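Local coordinates for CopN (Chlamydia pneumoniae, PDB 4NRH), which is probably a gatekeeper of type III secretion, acting with a chaperone to direct the secretion of translocator proteins, at residues 211-215 with 216-220. Numbering follows the deposited sequence.
Sequences DSLKA and EGIQT
Methyl CD2 of Leu213 lies over one face of the Glu216 carboxylate, 4.0 Å from Glu216 OE2, and methyl CD1 of Ile218 covers the same face on the OE1 side. Ser212 O sits nearly level with the carboxylate plane, 3.7 Å from Glu216 OE2, a contact of two acceptors and not a bond. Glu216 runs alongside Leu213 because its CG is wedged between its own backbone N and carbonyl carbon (chi1 44°), which also presses CG to 3.3 Å from Leu213 O. The two methyls meet directly, Leu213 CD2 to Ile218 CD1 at 4.0 Å. Across the other branch of the leucine, Thr220 CG2 comes in roughly at a right angle, 3.7 Å from Leu213 CD1.

Beneath these side chains the backbone closes helix 179-215 in a Schellman motif. Ile218 N donates to Leu213 O at 2.9 Å, tilted 24° from the carbonyl plane. Gly217 N reaches Lys214 O, also at 2.9 Å, from well above that carbonyl's plane. Glu216 N adds weak bonds to Ser212 O and Leu213 O. Gly217, the C' residue, takes a positive phi of 74° that reverses the chain.

The Leu213-Ile218 pair is the apolar contact characteristic of this cap, between the residue after C' and a residue of the last helical turn. Both side chains also touch Ser261 of helix 259-272, tying the turn to its neighbour. The carbonyls of Leu213 and Lys214 thus find replacement donors within the turn. The negative end of the helix dipole may slightly disfavour the charge of the Glu216 carboxylate, which solvent should offset at this exposed position.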
ATOM      1  N   ASP A 211      26.058  -8.628 -15.624  1.00 41.12           N
ATOM      2  CA  ASP A 211      26.432  -9.213 -16.907  1.00 44.13           C
ATOM      3  C   ASP A 211      26.997  -8.150 -17.844  1.00 50.78           C
ATOM      4  O   ASP A 211      27.949  -8.401 -18.585  1.00 51.67           O
ATOM      5  CB  ASP A 211      25.232  -9.906 -17.557  1.00 55.51           C
ATOM      6  CG  ASP A 211      24.849 -11.191 -16.851  1.00 72.86           C
ATOM      7  OD1 ASP A 211      25.742 -11.838 -16.265  1.00 80.43           O
ATOM      8  OD2 ASP A 211      23.654 -11.554 -16.883  1.00 81.80           O
ATOM      9  N   SER A 212      26.400  -6.963 -17.806  1.00 41.84           N
ATOM     10  CA  SER A 212      26.856  -5.844 -18.622  1.00 35.88           C
ATOM     11  C   SER A 212      28.263  -5.410 -18.228  1.00 38.22           C
ATOM     12  O   SER A 212      29.123  -5.204 -19.086  1.00 38.11           O
ATOM     13  CB  SER A 212      25.888  -4.664 -18.502  1.00 38.38           C
ATOM     14  OG  SER A 212      26.320  -3.570 -19.289  1.00 60.48           O
ATOM     15  N   LEU A 213      28.490  -5.269 -16.926  1.00 37.43           N
ATOM     16  CA  LEU A 213      29.793  -4.863 -16.414  1.00 41.60           C
ATOM     17  C   LEU A 213      30.853  -5.926 -16.690  1.00 37.24           C
ATOM     18  O   LEU A 213      32.007  -5.606 -16.975  1.00 42.31           O
ATOM     19  CB  LEU A 213      29.713  -4.567 -14.916  1.00 39.01           C
ATOM     20  CG  LEU A 213      28.901  -3.322 -14.549  1.00 39.95           C
ATOM     21  CD1 LEU A 213      28.611  -3.276 -13.058  1.00 36.23           C
ATOM     22  CD2 LEU A 213      29.626  -2.062 -14.999  1.00 35.87           C
ATOM     23  N   LYS A 214      30.457  -7.192 -16.597  1.00 36.57           N
ATOM     24  CA  LYS A 214      31.370  -8.294 -16.872  1.00 37.89           C
ATOM     25  C   LYS A 214      31.759  -8.302 -18.348  1.00 40.82           C
ATOM     26  O   LYS A 214      32.904  -8.592 -18.701  1.00 38.20           O
ATOM     27  CB  LYS A 214      30.741  -9.634 -16.485  1.00 43.60           C
ATOM     28  CG  LYS A 214      31.677 -10.822 -16.652  1.00 61.77           C
ATOM     29  CD  LYS A 214      31.090 -12.096 -16.070  1.00 69.47           C
ATOM     30  CE  LYS A 214      30.040 -12.687 -16.996  1.00 77.10           C
ATOM     31  NZ  LYS A 214      29.879 -14.153 -16.795  1.00 80.55           N
ATOM     32  N   ALA A 215      30.792  -7.979 -19.202  1.00 50.56           N
ATOM     33  CA  ALA A 215      30.991  -7.980 -20.648  1.00 52.40           C
ATOM     34  C   ALA A 215      32.060  -6.986 -21.104  1.00 58.94           C
ATOM     35  O   ALA A 215      32.667  -7.163 -22.160  1.00 60.90           O
ATOM     36  CB  ALA A 215      29.672  -7.688 -21.354  1.00 46.24           C
ATOM     37  N   GLU A 216      32.290  -5.946 -20.309  1.00 38.21           N
ATOM     38  CA  GLU A 216      33.328  -4.969 -20.627  1.00 51.97           C
ATOM     39  C   GLU A 216      34.547  -5.117 -19.717  1.00 56.59           C
ATOM     40  O   GLU A 216      35.339  -4.187 -19.566  1.00 52.08           O
ATOM     41  CB  GLU A 216      32.771  -3.546 -20.540  1.00 51.42           C
ATOM     42  CG  GLU A 216      31.891  -3.284 -19.331  1.00 58.65           C
ATOM     43  CD  GLU A 216      31.379  -1.857 -19.292  1.00 68.15           C
ATOM     44  OE1 GLU A 216      32.167  -0.935 -19.593  1.00 66.25           O
ATOM     45  OE2 GLU A 216      30.190  -1.657 -18.961  1.00 65.63           O
ATOM     46  N   GLY A 217      34.686  -6.293 -19.112  1.00 64.61           N
ATOM     47  CA  GLY A 217      35.865  -6.622 -18.332  1.00 58.55           C
ATOM     48  C   GLY A 217      35.955  -5.942 -16.980  1.00 56.11           C
ATOM     49  O   GLY A 217      37.029  -5.879 -16.383  1.00 64.29           O
ATOM     50  N   ILE A 218      34.831  -5.426 -16.492  1.00 52.03           N
ATOM     51  CA  ILE A 218      34.801  -4.780 -15.184  1.00 55.45           C
ATOM     52  C   ILE A 218      34.401  -5.761 -14.085  1.00 52.78           C
ATOM     53  O   ILE A 218      33.319  -6.346 -14.125  1.00 49.28           O
ATOM     54  CB  ILE A 218      33.838  -3.580 -15.173  1.00 53.30           C
ATOM     55  CG1 ILE A 218      34.294  -2.534 -16.191  1.00 51.08           C
ATOM     56  CG2 ILE A 218      33.763  -2.971 -13.781  1.00 44.35           C
ATOM     57  CD1 ILE A 218      33.390  -1.328 -16.270  1.00 47.64           C
ATOM     58  N   GLN A 219      35.283  -5.933 -13.106  1.00 57.04           N
ATOM     59  CA  GLN A 219      35.029  -6.836 -11.991  1.00 59.86           C
ATOM     60  C   GLN A 219      34.179  -6.164 -10.917  1.00 55.33           C
ATOM     61  O   GLN A 219      34.415  -5.011 -10.557  1.00 51.22           O
ATOM     62  CB  GLN A 219      36.352  -7.321 -11.391  1.00 65.76           C
ATOM     63  CG  GLN A 219      36.218  -8.033 -10.052  1.00 77.57           C
ATOM     64  CD  GLN A 219      35.807  -9.487 -10.192  1.00 75.15           C
ATOM     65  OE1 GLN A 219      34.797  -9.806 -10.819  1.00 76.09           O
ATOM     66  NE2 GLN A 219      36.596 -10.380  -9.604  1.00 69.94           N
ATOM     67  N   THR A 220      33.189  -6.892 -10.408  1.00 53.93           N
ATOM     68  CA  THR A 220      32.325  -6.377  -9.353  1.00 57.40           C
ATOM     69  C   THR A 220      32.574  -7.150  -8.058  1.00 52.24           C
ATOM     70  O   THR A 220      33.009  -8.300  -8.099  1.00 53.58           O
ATOM     71  CB  THR A 220      30.836  -6.478  -9.746  1.00 55.48           C
ATOM     72  OG1 THR A 220      30.522  -7.829 -10.108  1.00 56.09           O
ATOM     73  CG2 THR A 220      30.533  -5.562 -10.919  1.00 47.95           C
TER